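Local structure of TRAP dicarboxylate ABC transporter, substrate-binding protein (Roseobacter denitrificans, 4OVQ) at residues 25-30 with 65-70; 75-80 with 133-138; 84-89 with 232-237; 137-142 with 256-261. The protein binds beta-D-glucuronate as a periplasmic solute-binding protein of the TRAP family, probably handing the sugar acid on to a membrane transporter. All coordinates share one frame; numbering follows the deposited sequence.

Interaction 1 of 4, residues 25-30 with 65-70; sequences NWRGWN and GTLGSQ. With BDP (beta-D-glucopyranuronic acid), chain C.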
loop_
_atom_site.group_PDB
_atom_site.type_symbol
_atom_site.label_atom_id
_atom_site.label_comp_id
_atom_site.label_asym_id
_atom_site.label_seq_id
_atom_site.Cartn_x
_atom_site.Cartn_y
_atom_site.Cartn_z
ATOM N N ASN A 25 17.941 20.317 -2.405
ATOM C CA ASN A 25 16.733 20.239 -3.225
ATOM C C ASN A 25 16.454 18.780 -3.571
ATOM O O ASN A 25 17.180 18.141 -4.350
ATOM C CB ASN A 25 16.899 21.068 -4.485
ATOM C CG ASN A 25 17.202 22.534 -4.181
ATOM O OD1 ASN A 25 16.849 23.049 -3.116
ATOM N ND2 ASN A 25 17.852 23.213 -5.125
ATOM N N TRP A 26 15.404 18.248 -2.967
ATOM C CA TRP A 26 15.118 16.834 -3.066
ATOM C C TRP A 26 14.130 16.512 -4.179
ATOM O O TRP A 26 13.368 17.366 -4.645
ATOM C CB TRP A 26 14.531 16.340 -1.734
ATOM C CG TRP A 26 15.437 16.475 -0.500
ATOM C CD1 TRP A 26 16.787 16.704 -0.490
ATOM C CD2 TRP A 26 15.043 16.367 0.878
ATOM N NE1 TRP A 26 17.248 16.746 0.807
ATOM C CE2 TRP A 26 16.199 16.549 1.665
ATOM C CE3 TRP A 26 13.822 16.155 1.522
ATOM C CZ2 TRP A 26 16.169 16.507 3.063
ATOM C CZ3 TRP A 26 13.786 16.108 2.902
ATOM C CH2 TRP A 26 14.946 16.306 3.664
ATOM N N ARG A 27 14.123 15.238 -4.559
ATOM C CA ARG A 27 13.133 14.716 -5.473
ATOM C C ARG A 27 12.359 13.610 -4.764
ATOM O O ARG A 27 12.938 12.856 -3.970
ATOM C CB ARG A 27 13.810 14.184 -6.735
ATOM C CG ARG A 27 14.516 15.301 -7.480
ATOM C CD ARG A 27 15.555 14.801 -8.431
ATOM N NE ARG A 27 14.993 13.891 -9.412
ATOM C CZ ARG A 27 15.269 12.591 -9.513
ATOM N NH1 ARG A 27 16.113 11.983 -8.682
ATOM N NH2 ARG A 27 14.684 11.883 -10.476
ATOM N N GLY A 28 11.070 13.548 -5.060
ATOM C CA GLY A 28 10.191 12.551 -4.484
ATOM C C GLY A 28 9.331 11.820 -5.497
ATOM O O GLY A 28 8.957 12.376 -6.531
ATOM N N TRP A 29 8.996 10.573 -5.170
ATOM C CA TRP A 29 8.161 9.717 -6.012
ATOM C C TRP A 29 6.790 9.458 -5.430
ATOM O O TRP A 29 6.653 9.211 -4.213
ATOM C CB TRP A 29 8.889 8.378 -6.224
ATOM C CG TRP A 29 8.263 7.345 -7.084
ATOM C CD1 TRP A 29 8.579 7.078 -8.396
ATOM C CD2 TRP A 29 7.276 6.370 -6.705
ATOM N NE1 TRP A 29 7.825 6.037 -8.847
ATOM C CE2 TRP A 29 7.017 5.578 -7.841
ATOM C CE3 TRP A 29 6.566 6.111 -5.524
ATOM C CZ2 TRP A 29 6.075 4.527 -7.836
ATOM C CZ3 TRP A 29 5.618 5.097 -5.519
ATOM C CH2 TRP A 29 5.421 4.275 -6.652
ATOM N N ASN A 30 5.784 9.504 -6.283
ATOM C CA ASN A 30 4.437 9.071 -5.947
ATOM C C ASN A 30 3.826 8.489 -7.210
ATOM O O ASN A 30 4.008 9.053 -8.304
ATOM C CB ASN A 30 3.616 10.276 -5.429
ATOM C CG ASN A 30 2.099 10.036 -5.443
ATOM O OD1 ASN A 30 1.633 8.995 -5.031
ATOM N ND2 ASN A 30 1.313 11.026 -5.891
ATOM N N GLY A 65 3.839 8.251 -11.182
ATOM C CA GLY A 65 4.765 7.175 -11.492
ATOM C C GLY A 65 5.727 7.441 -12.644
ATOM O O GLY A 65 6.352 6.518 -13.175
ATOM N N THR A 66 5.866 8.712 -13.014
ATOM C CA THR A 66 6.640 9.053 -14.214
ATOM C C THR A 66 8.131 8.751 -14.003
ATOM O O THR A 66 8.886 8.606 -14.965
ATOM C CB THR A 66 6.394 10.521 -14.667
ATOM O OG1 THR A 66 6.933 11.409 -13.696
ATOM C CG2 THR A 66 4.860 10.797 -14.855
ATOM N N LEU A 67 8.553 8.556 -12.752
ATOM C CA LEU A 67 9.933 8.160 -12.491
ATOM C C LEU A 67 10.181 6.629 -12.496
ATOM O O LEU A 67 11.331 6.160 -12.523
ATOM C CB LEU A 67 10.417 8.727 -11.157
ATOM C CG LEU A 67 10.692 10.232 -11.159
ATOM C CD1 LEU A 67 11.306 10.636 -9.826
ATOM C CD2 LEU A 67 11.572 10.658 -12.331
ATOM N N GLY A 68 9.112 5.854 -12.501
ATOM C CA GLY A 68 9.267 4.421 -12.650
ATOM C C GLY A 68 8.348 3.601 -11.769
ATOM O O GLY A 68 7.480 4.115 -11.063
ATOM N N SER A 69 8.504 2.299 -11.846
ATOM C CA SER A 69 7.672 1.419 -11.050
ATOM C C SER A 69 7.959 1.531 -9.567
ATOM O O SER A 69 8.976 2.081 -9.143
ATOM C CB SER A 69 7.919 -0.016 -11.449
ATOM O OG SER A 69 9.152 -0.477 -10.914
ATOM N N GLN A 70 7.051 1.008 -8.744
ATOM C CA GLN A 70 7.269 1.137 -7.322
ATOM C C GLN A 70 8.532 0.365 -6.861
ATOM O O GLN A 70 9.340 0.913 -6.102
ATOM C CB GLN A 70 5.998 0.787 -6.530
ATOM C CG GLN A 70 6.128 1.120 -5.062
ATOM C CD GLN A 70 4.853 1.464 -4.323
ATOM O OE1 GLN A 70 4.928 2.081 -3.274
ATOM N NE2 GLN A 70 3.687 1.103 -4.875
HETATM C C1 BDP C . -2.310 1.130 -4.408
HETATM C C2 BDP C . -1.102 1.732 -3.738
HETATM C C3 BDP C . -0.089 1.936 -4.778
HETATM C C4 BDP C . 0.257 0.637 -5.426
HETATM C C5 BDP C . -0.979 -0.002 -6.014
HETATM C C6 BDP C . -0.703 -1.372 -6.654
HETATM O O2 BDP C . -1.544 3.036 -3.228
HETATM O O3 BDP C . 1.120 2.367 -4.048
HETATM O O4 BDP C . 1.276 0.859 -6.491
HETATM O O5 BDP C . -1.992 -0.160 -5.030
HETATM O O6A BDP C . 0.400 -1.560 -7.249
HETATM O O1 BDP C . -3.353 0.861 -3.517
HETATM O O6B BDP C . -1.690 -2.148 -6.657
HETATM O O HOH W 1 6.877 9.023 -10.061
#
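Arg27 meets Leu67 first: its NH2 lies 3.7 Å from Leu67 CD1, an oblique touch of a guanidinium on a methyl group. Trp29 does most of the work. With CG trans to the backbone N (chi1 -178°), the indole reaches into the curve of the loop 65-70, and NE1 donates to Gly68 O at 3.0 Å. The carbonyl oxygen sits in the ring plane, although the donor stands well above the carbonyl plane. Leu67 CB also meets the indole edge, 3.7 Å from Trp29 CD1, while Trp29 CH2, at the far end of the ring system, packs 3.5 Å from Gln70 CB. Asn30 finishes the walk with its backbone, its O taking Gly65 N at 3.0 Å on an in-plane lone pair, just where the type I turn Gly65-Gly68 begins. Replacing Trp29 with an alanine would probably leave Gly68 O without its donor and open a gap beside Gln70. That glutamine gives NE2 to O3 of the bound glucuronate (3.0 Å) and receives Asn88 N on OE1. The indole is thus a second-shell wall that is likely to steady a sugar-binding amide, itself fixed at both polar ends.

Interaction 2 of 4, residues 75-80 with 133-138; sequences EQVRAG and KGIQPL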
loop_
_atom_site.group_PDB
_atom_site.type_symbol
_atom_site.label_atom_id
_atom_site.label_comp_id
_atom_site.label_asym_id
_atom_site.label_seq_id
_atom_site.Cartn_x
_atom_site.Cartn_y
_atom_site.Cartn_z
ATOM N N GLU A 75 14.168 0.985 -4.793
ATOM C CA GLU A 75 15.604 0.838 -4.939
ATOM C C GLU A 75 16.319 2.189 -5.081
ATOM O O GLU A 75 17.438 2.383 -4.556
ATOM C CB GLU A 75 15.921 -0.083 -6.129
ATOM C CG GLU A 75 17.386 -0.501 -6.186
ATOM C CD GLU A 75 17.909 -0.874 -4.800
ATOM O OE1 GLU A 75 17.384 -1.842 -4.212
ATOM O OE2 GLU A 75 18.811 -0.161 -4.282
ATOM N N GLN A 76 15.725 3.133 -5.812
ATOM C CA GLN A 76 16.360 4.449 -5.974
ATOM C C GLN A 76 16.472 5.177 -4.625
ATOM O O GLN A 76 17.477 5.814 -4.343
ATOM C CB GLN A 76 15.604 5.320 -6.984
ATOM C CG GLN A 76 15.626 4.826 -8.404
ATOM C CD GLN A 76 14.778 5.705 -9.327
ATOM O OE1 GLN A 76 14.927 6.924 -9.355
ATOM N NE2 GLN A 76 13.873 5.080 -10.057
ATOM N N VAL A 77 15.437 5.094 -3.793
ATOM C CA VAL A 77 15.494 5.739 -2.480
ATOM C C VAL A 77 16.557 5.055 -1.615
ATOM O O VAL A 77 17.387 5.717 -1.001
ATOM C CB VAL A 77 14.100 5.789 -1.800
ATOM C CG1 VAL A 77 14.196 6.254 -0.389
ATOM C CG2 VAL A 77 13.231 6.796 -2.551
ATOM N N ARG A 78 16.578 3.738 -1.629
ATOM C CA ARG A 78 17.550 3.007 -0.807
ATOM C C ARG A 78 18.986 3.371 -1.237
ATOM O O ARG A 78 19.871 3.591 -0.406
ATOM C CB ARG A 78 17.320 1.512 -0.970
ATOM C CG ARG A 78 18.120 0.700 -0.005
ATOM C CD ARG A 78 17.835 -0.779 -0.132
ATOM N NE ARG A 78 18.531 -1.509 0.928
ATOM C CZ ARG A 78 19.162 -2.669 0.781
ATOM N NH1 ARG A 78 19.218 -3.267 -0.409
ATOM N NH2 ARG A 78 19.761 -3.228 1.832
ATOM N N ALA A 79 19.190 3.495 -2.542
ATOM C CA ALA A 79 20.505 3.797 -3.107
ATOM C C ALA A 79 20.900 5.274 -3.024
ATOM O O ALA A 79 22.041 5.662 -3.350
ATOM C CB ALA A 79 20.538 3.328 -4.558
ATOM N N GLY A 80 19.966 6.127 -2.625
ATOM C CA GLY A 80 20.223 7.547 -2.558
ATOM C C GLY A 80 20.141 8.325 -3.855
ATOM O O GLY A 80 20.504 9.499 -3.894
ATOM N N LYS A 133 17.397 -1.372 6.449
ATOM C CA LYS A 133 17.622 -1.494 5.006
ATOM C C LYS A 133 17.704 -0.150 4.273
ATOM O O LYS A 133 17.517 -0.098 3.060
ATOM C CB LYS A 133 16.513 -2.339 4.363
ATOM C CG LYS A 133 16.423 -3.758 4.881
ATOM C CD LYS A 133 17.612 -4.618 4.452
ATOM C CE LYS A 133 17.559 -5.950 5.143
ATOM N NZ LYS A 133 18.167 -7.004 4.304
ATOM N N GLY A 134 17.970 0.928 5.006
ATOM C CA GLY A 134 18.316 2.200 4.410
ATOM C C GLY A 134 17.156 3.125 4.088
ATOM O O GLY A 134 17.326 4.147 3.424
ATOM N N ILE A 135 15.969 2.743 4.543
ATOM C CA ILE A 135 14.790 3.552 4.277
ATOM C C ILE A 135 14.016 3.919 5.541
ATOM O O ILE A 135 13.458 3.067 6.221
ATOM C CB ILE A 135 13.867 2.894 3.263
ATOM C CG1 ILE A 135 13.288 1.599 3.765
ATOM C CG2 ILE A 135 14.553 2.708 1.916
ATOM C CD1 ILE A 135 12.699 0.784 2.658
ATOM N N GLN A 136 14.008 5.200 5.859
ATOM C CA GLN A 136 13.393 5.662 7.104
ATOM C C GLN A 136 11.918 6.085 6.887
ATOM O O GLN A 136 11.646 7.030 6.138
ATOM C CB GLN A 136 14.206 6.851 7.601
ATOM C CG GLN A 136 13.587 7.672 8.684
ATOM C CD GLN A 136 13.855 7.075 9.996
ATOM O OE1 GLN A 136 15.015 6.830 10.350
ATOM N NE2 GLN A 136 12.796 6.757 10.722
ATOM N N PRO A 137 10.951 5.390 7.507
ATOM C CA PRO A 137 9.589 5.942 7.440
ATOM C C PRO A 137 9.427 7.138 8.375
ATOM O O PRO A 137 9.951 7.133 9.481
ATOM C CB PRO A 137 8.713 4.774 7.887
ATOM C CG PRO A 137 9.615 4.065 8.871
ATOM C CD PRO A 137 10.998 4.144 8.305
ATOM N N LEU A 138 8.778 8.171 7.875
ATOM C CA LEU A 138 8.544 9.427 8.580
ATOM C C LEU A 138 7.113 9.594 9.054
ATOM O O LEU A 138 6.886 10.288 10.039
ATOM C CB LEU A 138 8.875 10.607 7.677
ATOM C CG LEU A 138 10.318 10.695 7.193
ATOM C CD1 LEU A 138 10.407 11.820 6.160
ATOM C CD2 LEU A 138 11.296 10.948 8.350
HETATM O O HOH W 2 19.923 3.589 2.041
#
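The guanidinium of Arg78 is met by Lys133 at its edge: Lys133 O lies near the guanidinium plane and accepts from NE at 2.8 Å, with an N-H...O angle of 144°. The bond is short but bent, and the donor is tilted from the carbonyl plane. Arg78 gets there as an extended chain from CG to NE, with CG trans to the backbone N (chi1 -171°). It runs side by side with Lys133, the two pointing the same way, and Arg78 NH2 touches Lys133 CD at 3.7 Å. Nearer the helix backbone, Ile135 CG2 packs 4.1 Å from Arg78 CA and 4.2 Å from Val77 CG1, turning the start of strand 135-141 against the end of helix 70-79. Both segments hold a Schellman motif: Gly80 closes helix 70-79 and Gly134 closes the helix before the strand. Gly134 has the positive phi of the C-prime position, where a CB would press on the carbonyl before it and also crowd Arg78 CG. Asn239 ND2, from strand 234-239, hydrogen-bonds Val77 O in the last turn of helix 70-79. The carbonyl gripped by the arginine follows directly on a helix C terminus, where negative partial charge gathers, so the cationic partner is likely to be favourable there, even with Lys133 NZ 4.8 Å from Arg78 NH2.

Interaction 3 of 4, residues 84-89 with 232-237; sequences IGNFNL and IPECIC. With BDP (beta-D-glucopyranuronic acid), chain C.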
loop_
_atom_site.group_PDB
_atom_site.type_symbol
_atom_site.label_atom_id
_atom_site.label_comp_id
_atom_site.label_asym_id
_atom_site.label_seq_id
_atom_site.Cartn_x
_atom_site.Cartn_y
_atom_site.Cartn_z
ATOM N N ILE A 84 13.066 10.839 -1.527
ATOM C CA ILE A 84 11.754 10.687 -0.907
ATOM C C ILE A 84 10.867 9.793 -1.744
ATOM O O ILE A 84 10.873 9.875 -2.980
ATOM C CB ILE A 84 11.066 12.082 -0.745
ATOM C CG1 ILE A 84 11.826 12.946 0.267
ATOM C CG2 ILE A 84 9.617 11.916 -0.371
ATOM C CD1 ILE A 84 11.710 12.516 1.712
ATOM N N GLY A 85 10.046 8.992 -1.067
ATOM C CA GLY A 85 8.960 8.293 -1.741
ATOM C C GLY A 85 7.755 8.181 -0.826
ATOM O O GLY A 85 7.873 8.131 0.386
ATOM N N ASN A 86 6.571 8.202 -1.407
ATOM C CA ASN A 86 5.397 7.674 -0.747
ATOM C C ASN A 86 5.243 6.247 -1.267
ATOM O O ASN A 86 4.835 6.038 -2.408
ATOM C CB ASN A 86 4.164 8.541 -1.058
ATOM C CG ASN A 86 2.842 7.791 -0.911
ATOM O OD1 ASN A 86 1.921 7.969 -1.707
ATOM N ND2 ASN A 86 2.754 6.936 0.090
ATOM N N PHE A 87 5.594 5.294 -0.427
ATOM C CA PHE A 87 5.577 3.896 -0.773
ATOM C C PHE A 87 4.491 3.121 0.005
ATOM O O PHE A 87 4.392 3.185 1.245
ATOM C CB PHE A 87 6.945 3.240 -0.517
ATOM C CG PHE A 87 8.056 3.800 -1.334
ATOM C CD1 PHE A 87 7.860 4.118 -2.664
ATOM C CD2 PHE A 87 9.304 3.991 -0.751
ATOM C CE1 PHE A 87 8.894 4.644 -3.425
ATOM C CE2 PHE A 87 10.351 4.503 -1.485
ATOM C CZ PHE A 87 10.147 4.823 -2.820
ATOM N N ASN A 88 3.725 2.337 -0.743
ATOM C CA ASN A 88 2.912 1.277 -0.138
ATOM C C ASN A 88 3.842 0.228 0.469
ATOM O O ASN A 88 4.881 -0.094 -0.117
ATOM C CB ASN A 88 2.111 0.629 -1.244
ATOM C CG ASN A 88 1.050 -0.344 -0.748
ATOM O OD1 ASN A 88 1.287 -1.563 -0.699
ATOM N ND2 ASN A 88 -0.146 0.163 -0.486
ATOM N N LEU A 89 3.506 -0.325 1.625
ATOM C CA LEU A 89 4.415 -1.313 2.237
ATOM C C LEU A 89 4.459 -2.661 1.528
ATOM O O LEU A 89 5.382 -3.431 1.744
ATOM C CB LEU A 89 4.138 -1.481 3.734
ATOM C CG LEU A 89 5.121 -0.657 4.569
ATOM C CD1 LEU A 89 4.964 0.828 4.367
ATOM C CD2 LEU A 89 5.010 -1.024 6.058
ATOM N N ILE A 232 -3.056 -2.712 3.959
ATOM C CA ILE A 232 -1.638 -2.397 3.904
ATOM C C ILE A 232 -1.459 -0.880 4.031
ATOM O O ILE A 232 -2.071 -0.133 3.267
ATOM C CB ILE A 232 -1.063 -2.883 2.552
ATOM C CG1 ILE A 232 -1.325 -4.377 2.364
ATOM C CG2 ILE A 232 0.400 -2.565 2.471
ATOM C CD1 ILE A 232 -0.806 -4.927 1.043
ATOM N N PRO A 233 -0.622 -0.428 4.971
ATOM C CA PRO A 233 -0.402 1.010 5.116
ATOM C C PRO A 233 0.632 1.487 4.107
ATOM O O PRO A 233 1.332 0.682 3.463
ATOM C CB PRO A 233 0.184 1.126 6.526
ATOM C CG PRO A 233 0.933 -0.143 6.719
ATOM C CD PRO A 233 0.095 -1.185 6.016
ATOM N N GLU A 234 0.748 2.795 3.982
ATOM C CA GLU A 234 1.829 3.363 3.217
ATOM C C GLU A 234 2.622 4.256 4.120
ATOM O O GLU A 234 2.235 4.527 5.256
ATOM C CB GLU A 234 1.299 4.138 2.001
ATOM C CG GLU A 234 0.191 3.406 1.240
ATOM C CD GLU A 234 0.107 3.792 -0.207
ATOM O OE1 GLU A 234 0.557 4.902 -0.552
ATOM O OE2 GLU A 234 -0.437 2.958 -0.962
ATOM N N CYS A 235 3.749 4.720 3.622
ATOM C CA CYS A 235 4.529 5.666 4.366
ATOM C C CYS A 235 5.025 6.808 3.474
ATOM O O CYS A 235 5.025 6.695 2.243
ATOM C CB CYS A 235 5.705 4.959 5.034
ATOM S SG CYS A 235 6.947 4.367 3.838
ATOM N N ILE A 236 5.449 7.878 4.113
ATOM C CA ILE A 236 6.382 8.823 3.560
ATOM C C ILE A 236 7.749 8.299 3.986
ATOM O O ILE A 236 7.968 8.160 5.206
ATOM C CB ILE A 236 6.153 10.260 4.121
ATOM C CG1 ILE A 236 4.709 10.738 3.897
ATOM C CG2 ILE A 236 7.168 11.246 3.519
ATOM C CD1 ILE A 236 4.435 12.121 4.427
ATOM N N CYS A 237 8.636 8.021 3.013
ATOM C CA CYS A 237 9.926 7.270 3.106
ATOM C C CYS A 237 11.028 8.308 2.800
ATOM O O CYS A 237 10.862 9.128 1.895
ATOM C CB CYS A 237 10.048 6.033 2.065
ATOM S SG CYS A 237 11.291 4.914 2.440
HETATM C C1 BDP C . -2.310 1.130 -4.408
HETATM C C2 BDP C . -1.102 1.732 -3.738
HETATM C C3 BDP C . -0.089 1.936 -4.778
HETATM C C4 BDP C . 0.257 0.637 -5.426
HETATM C C5 BDP C . -0.979 -0.002 -6.014
HETATM C C6 BDP C . -0.703 -1.372 -6.654
HETATM O O2 BDP C . -1.544 3.036 -3.228
HETATM O O3 BDP C . 1.120 2.367 -4.048
HETATM O O4 BDP C . 1.276 0.859 -6.491
HETATM O O5 BDP C . -1.992 -0.160 -5.030
HETATM O O6A BDP C . 0.400 -1.560 -7.249
HETATM O O1 BDP C . -3.353 0.861 -3.517
HETATM O O6B BDP C . -1.690 -2.148 -6.657
#
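Strands 84-88 and 234-237 run antiparallel, their axes 169° apart, with Gly85 facing Cys237 and Phe87 facing Cys235 as hydrogen-bonded pairs, and Leu89 N extending the bonding to Pro233 O beyond the strand end. On the face carrying Asn86, Asn88, Glu234 and Ile236, the carboxylate of Glu234 is held by two amides. Asn88 ND2 gives a nearly straight bond to Glu234 OE2 at 2.9 Å, the amide turned 87° from the carboxylate plane. Asn86 ND2 reaches Glu234 OE1 at 3.1 Å and also Cys235 O at 3.1 Å, a carbonyl that Phe87 N uses as well. Both oxygens of the acid are therefore engaged, OE2 twice over, since O2 of the bound glucuronate donates to it at the short distance of 2.5 Å. Asn86 OD1 is taken by Asn38 ND2, which fixes which way the amide is flipped. The pairing lies in the middle of the five-stranded mixed sheet, where strand 234-239 comes back antiparallel between 84-88 and 135-141, as expected of a type II periplasmic binding protein. Asn88 doubles as an N-cap, its OD1 accepting from Gly90 N at the start of the next helix. On the other face Cys237 CB lies 3.6 Å from Phe87 CD2, with SG at the ring edge, a sulfur-aromatic contact. Gly85 CA sits 3.8 Å above one face of that ring, offset toward its rim, where a CB would collide with Phe87 CZ. Leu89 CD1 touches Cys235 SG at 4.1 Å.

Interaction 4 of 4, residues 137-142 with 256-261; sequences PLAWYD and EAAQES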
loop_
_atom_site.group_PDB
_atom_site.type_symbol
_atom_site.label_atom_id
_atom_site.label_comp_id
_atom_site.label_asym_id
_atom_site.label_seq_id
_atom_site.Cartn_x
_atom_site.Cartn_y
_atom_site.Cartn_z
ATOM N N PRO A 137 10.951 5.390 7.507
ATOM C CA PRO A 137 9.589 5.942 7.440
ATOM C C PRO A 137 9.427 7.138 8.375
ATOM O O PRO A 137 9.951 7.133 9.481
ATOM C CB PRO A 137 8.713 4.774 7.887
ATOM C CG PRO A 137 9.615 4.065 8.871
ATOM C CD PRO A 137 10.998 4.144 8.305
ATOM N N LEU A 138 8.778 8.171 7.875
ATOM C CA LEU A 138 8.544 9.427 8.580
ATOM C C LEU A 138 7.113 9.594 9.054
ATOM O O LEU A 138 6.886 10.288 10.039
ATOM C CB LEU A 138 8.875 10.607 7.677
ATOM C CG LEU A 138 10.318 10.695 7.193
ATOM C CD1 LEU A 138 10.407 11.820 6.160
ATOM C CD2 LEU A 138 11.296 10.948 8.350
ATOM N N ALA A 139 6.158 8.963 8.387
ATOM C CA ALA A 139 4.757 9.015 8.756
ATOM C C ALA A 139 4.006 7.962 7.983
ATOM O O ALA A 139 4.497 7.484 6.951
ATOM C CB ALA A 139 4.183 10.389 8.476
ATOM N N TRP A 140 2.827 7.594 8.472
ATOM C CA TRP A 140 2.014 6.577 7.866
ATOM C C TRP A 140 0.780 7.185 7.131
ATOM O O TRP A 140 0.037 8.025 7.670
ATOM C CB TRP A 140 1.497 5.583 8.920
ATOM C CG TRP A 140 2.539 4.918 9.758
ATOM C CD1 TRP A 140 2.698 5.052 11.111
ATOM C CD2 TRP A 140 3.544 3.996 9.327
ATOM N NE1 TRP A 140 3.755 4.295 11.537
ATOM C CE2 TRP A 140 4.278 3.614 10.468
ATOM C CE3 TRP A 140 3.899 3.446 8.089
ATOM C CZ2 TRP A 140 5.359 2.734 10.405
ATOM C CZ3 TRP A 140 4.969 2.552 8.043
ATOM C CH2 TRP A 140 5.683 2.216 9.193
ATOM N N TYR A 141 0.533 6.699 5.924
ATOM C CA TYR A 141 -0.644 7.066 5.153
ATOM C C TYR A 141 -1.643 5.919 5.105
ATOM O O TYR A 141 -1.255 4.739 5.158
ATOM C CB TYR A 141 -0.231 7.348 3.704
ATOM C CG TYR A 141 0.308 8.713 3.351
ATOM C CD1 TYR A 141 0.525 9.717 4.293
ATOM C CD2 TYR A 141 0.575 8.998 2.015
ATOM C CE1 TYR A 141 1.015 10.963 3.899
ATOM C CE2 TYR A 141 1.052 10.220 1.615
ATOM C CZ TYR A 141 1.263 11.195 2.544
ATOM O OH TYR A 141 1.740 12.420 2.112
ATOM N N ASP A 142 -2.930 6.252 4.986
ATOM C CA ASP A 142 -4.025 5.292 4.807
ATOM C C ASP A 142 -4.132 4.901 3.342
ATOM O O ASP A 142 -4.042 5.755 2.442
ATOM C CB ASP A 142 -5.324 6.006 5.233
ATOM C CG ASP A 142 -6.463 5.058 5.568
ATOM O OD1 ASP A 142 -6.455 3.870 5.192
ATOM O OD2 ASP A 142 -7.407 5.530 6.247
ATOM N N GLU A 256 7.905 16.619 11.541
ATOM C CA GLU A 256 6.683 17.385 11.765
ATOM C C GLU A 256 5.931 17.614 10.422
ATOM O O GLU A 256 4.716 17.411 10.303
ATOM C CB GLU A 256 7.016 18.709 12.445
ATOM C CG GLU A 256 5.826 19.493 12.854
ATOM C CD GLU A 256 6.216 20.791 13.580
ATOM O OE1 GLU A 256 7.014 20.750 14.556
ATOM O OE2 GLU A 256 5.751 21.876 13.191
ATOM N N ALA A 257 6.671 17.966 9.365
ATOM C CA ALA A 257 6.061 18.110 8.050
ATOM C C ALA A 257 5.407 16.812 7.614
ATOM O O ALA A 257 4.305 16.804 7.129
ATOM C CB ALA A 257 7.094 18.546 7.014
ATOM N N ALA A 258 6.126 15.707 7.772
ATOM C CA ALA A 258 5.616 14.406 7.377
ATOM C C ALA A 258 4.399 14.012 8.167
ATOM O O ALA A 258 3.411 13.564 7.623
ATOM C CB ALA A 258 6.685 13.345 7.580
ATOM N N GLN A 259 4.477 14.179 9.478
ATOM C CA GLN A 259 3.351 13.824 10.334
ATOM C C GLN A 259 2.085 14.641 10.014
ATOM O O GLN A 259 0.990 14.103 9.958
ATOM C CB GLN A 259 3.743 13.948 11.808
ATOM C CG GLN A 259 4.787 12.929 12.264
ATOM C CD GLN A 259 5.374 13.229 13.633
ATOM O OE1 GLN A 259 5.060 14.243 14.254
ATOM N NE2 GLN A 259 6.221 12.341 14.109
ATOM N N GLU A 260 2.251 15.939 9.793
ATOM C CA GLU A 260 1.142 16.810 9.472
ATOM C C GLU A 260 0.564 16.503 8.073
ATOM O O GLU A 260 -0.646 16.488 7.878
ATOM C CB GLU A 260 1.572 18.259 9.650
ATOM C CG GLU A 260 1.799 18.598 11.119
ATOM C CD GLU A 260 2.296 20.018 11.357
ATOM O OE1 GLU A 260 2.543 20.730 10.378
ATOM O OE2 GLU A 260 2.419 20.414 12.540
ATOM N N SER A 261 1.436 16.226 7.096
ATOM C CA SER A 261 0.984 15.767 5.808
ATOM C C SER A 261 0.141 14.515 5.950
ATOM O O SER A 261 -0.892 14.368 5.323
ATOM C CB SER A 261 2.195 15.459 4.942
ATOM O OG SER A 261 1.892 14.691 3.787
#
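Helix-on-sheet packing joins Leu138, Ala139 and Tyr141, on the outermost strand 135-141 of the five-stranded sheet, to Ala258 and Ser261 of the long helix 248-282. The short axes run almost parallel, 5° apart, with a closest approach of 6.8 Å. The alanines allow that closeness: Ala258 CB meets Leu138 CB at 3.5 Å, and Ala139 CB lies 3.4 Å from Ala258 O, so the methyl presses on the helix backbone itself. Leu138 and Ala139 both pair with Ile236 on the neighbouring strand and have backbone angles consistent with a classic beta bulge, which lets Leu138 and Ala139 both meet the helix. At the far end the contact turns polar. Tyr141 OH donates to Ser261 OG at 2.8 Å, with OG in the plane of the tyrosine ring; Tyr141 CG is trans to the carbonyl carbon (chi1 -83°), which lays the ring over toward the helix. Ser261 OG is also bonded to Ala41 O of helix 37-52. Putting a phenylalanine at Tyr141 would probably leave Ser261 OG without its donor and the ring with no polar tether to the helix. The serine thus relays one hydroxyl bond onto a backbone carbonyl, so sheet, helix 248-282 and helix 37-52 are joined by a short polar chain among apolar neighbours.

How the interactions relate
From the N terminus, interaction 1 closes first, bringing the loop after strand 58-62 back onto strand 25-29. Helix 70-79 starts in that loop and leads into interaction 2, which brings its end to the start of strand 135-141. Interaction 3 crosses interaction 2, because strand 84-88 departs between its two segments and pairs only much later with strand 234-239. Interaction 4 leaves from strand 135-141 too, overlapping interaction 2 at Pro137 and Leu138, and crosses interaction 3 in turn. Neighbouring strands tie the set together: 25-29 beside 84-88, and 234-239 beside 135-141. Interactions 1 and 3 both reach the bound sugar, through Gln70 and Glu234.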